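Local coordinates for prolyl 4-hydroxylase (Paramecium bursaria Chlorella virus 1, PDB 5C5T), which probably hydroxylates proline residues of collagen-like proteins as a metal-dependent dioxygenase that uses 2-oxoglutarate as co-substrate, at residues Pro80-Phe90 with Gln125-Tyr136. Residues are numbered along the deposited sequence; the frame is centred on the assembly and turned at random.
Sequences PKSRNSEQTWF and QVARYKPGQYYY. With AKG (2-oxoglutaric acid), chain C.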
loop_
_atom_site.group_PDB
_atom_site.type_symbol
_atom_site.label_atom_id
_atom_site.label_comp_id
_atom_site.label_asym_id
_atom_site.label_seq_id
_atom_site.Cartn_x
_atom_site.Cartn_y
_atom_site.Cartn_z
ATOM N N PRO A 80 18.483 9.523 5.722
ATOM C CA PRO A 80 17.866 10.853 5.715
ATOM C C PRO A 80 16.769 10.893 4.669
ATOM O O PRO A 80 15.615 11.281 4.922
ATOM C CB PRO A 80 19.033 11.789 5.372
ATOM C CG PRO A 80 20.264 10.887 5.185
ATOM C CD PRO A 80 19.740 9.508 4.963
ATOM N N LYS A 81 17.126 10.450 3.475
ATOM C CA LYS A 81 16.127 10.281 2.447
ATOM C C LYS A 81 15.197 9.146 2.815
ATOM O O LYS A 81 14.405 9.276 3.749
ATOM C CB LYS A 81 16.773 10.033 1.096
ATOM C CG LYS A 81 16.523 11.155 0.109
ATOM C CD LYS A 81 16.828 12.499 0.710
ATOM C CE LYS A 81 17.045 13.533 -0.379
ATOM N NZ LYS A 81 17.901 14.644 0.116
ATOM N N SER A 82 15.340 8.023 2.124
ATOM C CA SER A 82 14.220 7.126 1.862
ATOM C C SER A 82 13.586 6.433 3.077
ATOM O O SER A 82 12.976 7.089 3.942
ATOM C CB SER A 82 14.657 6.061 0.843
ATOM O OG SER A 82 14.658 6.588 -0.479
ATOM N N ARG A 83 13.690 5.103 3.104
ATOM C CA ARG A 83 12.835 4.303 3.963
ATOM C C ARG A 83 13.504 3.984 5.286
ATOM O O ARG A 83 14.651 3.515 5.348
ATOM C CB ARG A 83 12.437 3.013 3.266
ATOM C CG ARG A 83 11.378 2.225 4.024
ATOM C CD ARG A 83 11.076 0.923 3.315
ATOM N NE ARG A 83 12.251 0.043 3.272
ATOM C CZ ARG A 83 12.338 -1.056 2.521
ATOM N NH1 ARG A 83 11.318 -1.397 1.738
ATOM N NH2 ARG A 83 13.443 -1.807 2.545
ATOM N N ASN A 84 12.746 4.233 6.342
ATOM C CA ASN A 84 13.194 4.063 7.704
ATOM C C ASN A 84 12.038 3.384 8.420
ATOM O O ASN A 84 11.191 4.064 8.996
ATOM C CB ASN A 84 13.531 5.429 8.329
ATOM C CG ASN A 84 14.026 5.326 9.749
ATOM O OD1 ASN A 84 14.563 4.298 10.157
ATOM N ND2 ASN A 84 13.853 6.407 10.517
ATOM N N SER A 85 11.987 2.053 8.298
ATOM C CA SER A 85 10.922 1.187 8.836
ATOM C C SER A 85 11.471 -0.248 8.918
ATOM O O SER A 85 12.571 -0.530 8.430
ATOM C CB SER A 85 9.658 1.211 7.977
ATOM O OG SER A 85 9.918 0.671 6.695
ATOM N N GLU A 86 10.711 -1.117 9.573
ATOM C CA GLU A 86 10.990 -2.562 9.661
ATOM C C GLU A 86 9.961 -3.243 8.774
ATOM O O GLU A 86 8.859 -2.725 8.651
ATOM C CB GLU A 86 10.855 -3.034 11.106
ATOM C CG GLU A 86 11.899 -2.462 12.029
ATOM C CD GLU A 86 11.658 -1.005 12.358
ATOM O OE1 GLU A 86 10.527 -0.643 12.812
ATOM O OE2 GLU A 86 12.619 -0.223 12.156
ATOM N N GLN A 87 10.337 -4.340 8.116
ATOM C CA GLN A 87 9.427 -5.067 7.227
ATOM C C GLN A 87 9.495 -6.587 7.339
ATOM O O GLN A 87 10.532 -7.165 7.653
ATOM C CB GLN A 87 9.691 -4.707 5.771
ATOM C CG GLN A 87 9.655 -3.216 5.471
ATOM C CD GLN A 87 11.043 -2.689 5.278
ATOM O OE1 GLN A 87 11.829 -3.272 4.533
ATOM N NE2 GLN A 87 11.372 -1.607 5.969
ATOM N N THR A 88 8.385 -7.248 7.036
ATOM C CA THR A 88 8.420 -8.675 6.784
ATOM C C THR A 88 7.496 -9.045 5.627
ATOM O O THR A 88 6.639 -8.239 5.223
ATOM C CB THR A 88 8.073 -9.472 8.065
ATOM O OG1 THR A 88 8.318 -10.857 7.852
ATOM C CG2 THR A 88 6.611 -9.248 8.528
ATOM N N TRP A 89 7.744 -10.208 5.035
ATOM C CA TRP A 89 6.965 -10.718 3.894
ATOM C C TRP A 89 6.208 -12.002 4.186
ATOM O O TRP A 89 6.724 -12.871 4.862
ATOM C CB TRP A 89 7.858 -11.004 2.691
ATOM C CG TRP A 89 8.599 -9.816 2.164
ATOM C CD1 TRP A 89 9.861 -9.430 2.507
ATOM C CD2 TRP A 89 8.160 -8.894 1.128
ATOM N NE1 TRP A 89 10.236 -8.322 1.765
ATOM C CE2 TRP A 89 9.203 -7.965 0.932
ATOM C CE3 TRP A 89 7.007 -8.772 0.361
ATOM C CZ2 TRP A 89 9.102 -6.914 0.013
ATOM C CZ3 TRP A 89 6.908 -7.718 -0.564
ATOM C CH2 TRP A 89 7.952 -6.830 -0.741
ATOM N N PHE A 90 5.024 -12.136 3.590
ATOM C CA PHE A 90 4.189 -13.329 3.734
ATOM C C PHE A 90 4.147 -14.097 2.427
ATOM O O PHE A 90 4.008 -13.500 1.333
ATOM C CB PHE A 90 2.768 -12.941 4.147
ATOM C CG PHE A 90 2.642 -12.523 5.581
ATOM C CD1 PHE A 90 2.995 -11.263 5.960
ATOM C CD2 PHE A 90 2.204 -13.396 6.560
ATOM C CE1 PHE A 90 2.945 -10.860 7.265
ATOM C CE2 PHE A 90 2.103 -12.976 7.904
ATOM C CZ PHE A 90 2.484 -11.691 8.248
ATOM N N GLN A 125 3.633 -7.505 2.008
ATOM C CA GLN A 125 4.598 -6.970 2.949
ATOM C C GLN A 125 3.857 -6.318 4.108
ATOM O O GLN A 125 2.875 -5.575 3.899
ATOM C CB GLN A 125 5.489 -5.942 2.286
ATOM C CG GLN A 125 6.569 -5.334 3.157
ATOM C CD GLN A 125 7.048 -4.016 2.588
ATOM O OE1 GLN A 125 6.387 -2.992 2.738
ATOM N NE2 GLN A 125 8.204 -4.032 1.949
ATOM N N VAL A 126 4.290 -6.599 5.343
ATOM C CA VAL A 126 3.822 -5.818 6.499
ATOM C C VAL A 126 5.002 -4.975 7.005
ATOM O O VAL A 126 6.117 -5.488 7.168
ATOM C CB VAL A 126 3.222 -6.742 7.613
ATOM C CG1 VAL A 126 2.972 -5.967 8.928
ATOM C CG2 VAL A 126 1.930 -7.438 7.086
ATOM N N ALA A 127 4.773 -3.671 7.217
ATOM C CA ALA A 127 5.807 -2.777 7.664
ATOM C C ALA A 127 5.380 -2.020 8.903
ATOM O O ALA A 127 4.201 -1.720 9.073
ATOM C CB ALA A 127 6.163 -1.741 6.546
ATOM N N ARG A 128 6.370 -1.648 9.712
ATOM C CA ARG A 128 6.135 -0.949 10.976
ATOM C C ARG A 128 7.034 0.264 11.110
ATOM O O ARG A 128 8.215 0.227 10.752
ATOM C CB ARG A 128 6.378 -1.886 12.168
ATOM C CG ARG A 128 6.264 -1.181 13.559
ATOM C CD ARG A 128 6.086 -2.234 14.663
ATOM N NE ARG A 128 5.890 -1.653 16.002
ATOM C CZ ARG A 128 6.894 -1.372 16.822
ATOM N NH1 ARG A 128 8.148 -1.567 16.428
ATOM N NH2 ARG A 128 6.645 -0.870 18.028
ATOM N N TYR A 129 6.434 1.334 11.628
ATOM C CA TYR A 129 7.086 2.581 11.945
ATOM C C TYR A 129 6.998 2.882 13.451
ATOM O O TYR A 129 5.890 2.988 14.006
ATOM C CB TYR A 129 6.435 3.743 11.219
ATOM C CG TYR A 129 6.362 3.670 9.730
ATOM C CD1 TYR A 129 7.350 4.187 8.935
ATOM C CD2 TYR A 129 5.273 3.080 9.114
ATOM C CE1 TYR A 129 7.261 4.140 7.544
ATOM C CE2 TYR A 129 5.165 3.042 7.730
ATOM C CZ TYR A 129 6.169 3.568 6.962
ATOM O OH TYR A 129 6.069 3.522 5.603
ATOM N N LYS A 130 8.164 3.011 14.077
ATOM C CA LYS A 130 8.286 3.568 15.407
ATOM C C LYS A 130 8.344 5.091 15.394
ATOM O O LYS A 130 8.561 5.725 14.357
ATOM C CB LYS A 130 9.556 3.026 16.052
ATOM C CG LYS A 130 9.533 1.574 16.289
ATOM C CD LYS A 130 10.849 1.114 16.925
ATOM C CE LYS A 130 10.982 1.626 18.363
ATOM N NZ LYS A 130 12.397 1.909 18.767
ATOM N N PRO A 131 8.143 5.719 16.560
ATOM C CA PRO A 131 8.315 7.167 16.547
ATOM C C PRO A 131 9.654 7.608 15.901
ATOM O O PRO A 131 10.701 7.046 16.171
ATOM C CB PRO A 131 8.259 7.502 18.042
ATOM C CG PRO A 131 7.276 6.560 18.545
ATOM C CD PRO A 131 7.734 5.260 17.900
ATOM N N GLY A 132 9.596 8.582 15.013
ATOM C CA GLY A 132 10.764 9.060 14.321
ATOM C C GLY A 132 10.928 8.431 12.945
ATOM O O GLY A 132 11.758 8.902 12.145
ATOM N N GLN A 133 10.174 7.353 12.693
ATOM C CA GLN A 133 10.325 6.592 11.452
ATOM C C GLN A 133 9.336 7.096 10.390
ATOM O O GLN A 133 8.287 7.666 10.696
ATOM C CB GLN A 133 10.171 5.096 11.719
ATOM C CG GLN A 133 11.335 4.558 12.546
ATOM C CD GLN A 133 11.449 3.072 12.536
ATOM O OE1 GLN A 133 10.499 2.366 12.769
ATOM N NE2 GLN A 133 12.642 2.580 12.253
ATOM N N TYR A 134 9.725 6.909 9.132
ATOM C CA TYR A 134 9.064 7.567 8.010
ATOM C C TYR A 134 9.546 6.925 6.720
ATOM O O TYR A 134 10.450 6.125 6.747
ATOM C CB TYR A 134 9.370 9.063 7.967
ATOM C CG TYR A 134 10.823 9.398 7.775
ATOM C CD1 TYR A 134 11.711 9.422 8.866
ATOM C CD2 TYR A 134 11.328 9.645 6.500
ATOM C CE1 TYR A 134 13.039 9.735 8.689
ATOM C CE2 TYR A 134 12.657 9.952 6.325
ATOM C CZ TYR A 134 13.500 9.991 7.422
ATOM O OH TYR A 134 14.830 10.291 7.268
ATOM N N TYR A 135 8.908 7.283 5.605
ATOM C CA TYR A 135 9.285 6.801 4.253
ATOM C C TYR A 135 9.245 8.030 3.339
ATOM O O TYR A 135 8.155 8.476 2.969
ATOM C CB TYR A 135 8.321 5.693 3.762
ATOM C CG TYR A 135 8.801 4.842 2.585
ATOM C CD1 TYR A 135 9.855 5.241 1.752
ATOM C CD2 TYR A 135 8.170 3.628 2.319
ATOM C CE1 TYR A 135 10.266 4.442 0.698
ATOM C CE2 TYR A 135 8.567 2.838 1.263
ATOM C CZ TYR A 135 9.630 3.216 0.478
ATOM O OH TYR A 135 10.024 2.426 -0.581
ATOM N N TYR A 136 10.419 8.581 2.990
ATOM C CA TYR A 136 10.529 9.761 2.111
ATOM C C TYR A 136 9.812 9.595 0.773
ATOM O O TYR A 136 9.691 8.487 0.296
ATOM C CB TYR A 136 11.988 10.065 1.821
ATOM C CG TYR A 136 12.274 11.349 1.082
ATOM C CD1 TYR A 136 12.163 12.581 1.718
ATOM C CD2 TYR A 136 12.703 11.329 -0.239
ATOM C CE1 TYR A 136 12.433 13.761 1.042
ATOM C CE2 TYR A 136 12.993 12.503 -0.917
ATOM C CZ TYR A 136 12.859 13.720 -0.266
ATOM O OH TYR A 136 13.145 14.906 -0.915
HETATM C C1 AKG C . 5.242 2.025 0.811
HETATM O O1 AKG C . 5.486 1.104 1.650
HETATM O O2 AKG C . 5.642 1.883 -0.375
HETATM C C2 AKG C . 4.598 3.305 1.267
HETATM O O5 AKG C . 4.651 4.250 0.527
HETATM C C3 AKG C . 3.916 3.376 2.644
HETATM C C4 AKG C . 3.236 4.700 2.875
HETATM C C5 AKG C . 2.903 4.929 4.327
HETATM O O3 AKG C . 3.567 4.348 5.230
HETATM O O4 AKG C . 1.934 5.693 4.621
HETATM O O HOH W 1 7.724 1.090 5.099
#
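Gln125 crosses Trp89 obliquely, its CB over one face of the indole six-membered ring, 3.8 Å from the centroid, the amide plane turned 58° from the ring. With CG anti to the backbone N and the chain extended beyond it, the glutamine runs alongside Gln87 and brings NE2 to 3.6 Å from Trp89 CZ2. A glutamine suits this buried place because its CB packs on the indole and its CG against Gln87, while OE1 accepts a hydrogen bond from Asn221, a 2-oxoglutarate-binding residue of the neighbouring strand 217-225.

Asn84 and Glu86 converge on Gln133 at the other end of strand 86-89. Gln133 NE2 gives Glu86 OE2 a nearly straight bond of 2.8 Å, in the amide plane and on the carboxylate's syn lone pair; carboxylate and amide are almost coplanar. A sharp bend at chi2 (74°) folds the glutamate back to reach it. The same NE2 bonds weakly to Asn84 OD1; the short asparagine amide, 86° from Gln133's, suits its place by also setting ND2 near Gly132 O. Gln133 OE1 receives Lys130 N, so a side chain with both donor and acceptor ties the type II turn Lys130-Gln133 to the facing segment.

The segment 80-90 thus pairs antiparallel with both arms of this connection: strand 86-89 is the edge of the major sheet beside 125-129, whereas the short, weakly bonded strand 83-84 borders the minor sheet beside Tyr134-Tyr136, the two sheets of the double-stranded beta-helix fold of 2-oxoglutarate oxygenases.

Between the sheets, Ser85 is small enough to set CB over the Tyr129 ring, and a water links its OG to Tyr129 OH, 2.7 Å from O3 of 2-oxoglutarate. Arg83 lays its aliphatic chain across Tyr135, CG 3.8 Å above the ring centre; Tyr135 CE2 approaches C1 of the co-substrate to 3.5 Å, and its ring stacks on His138, a zinc ligand.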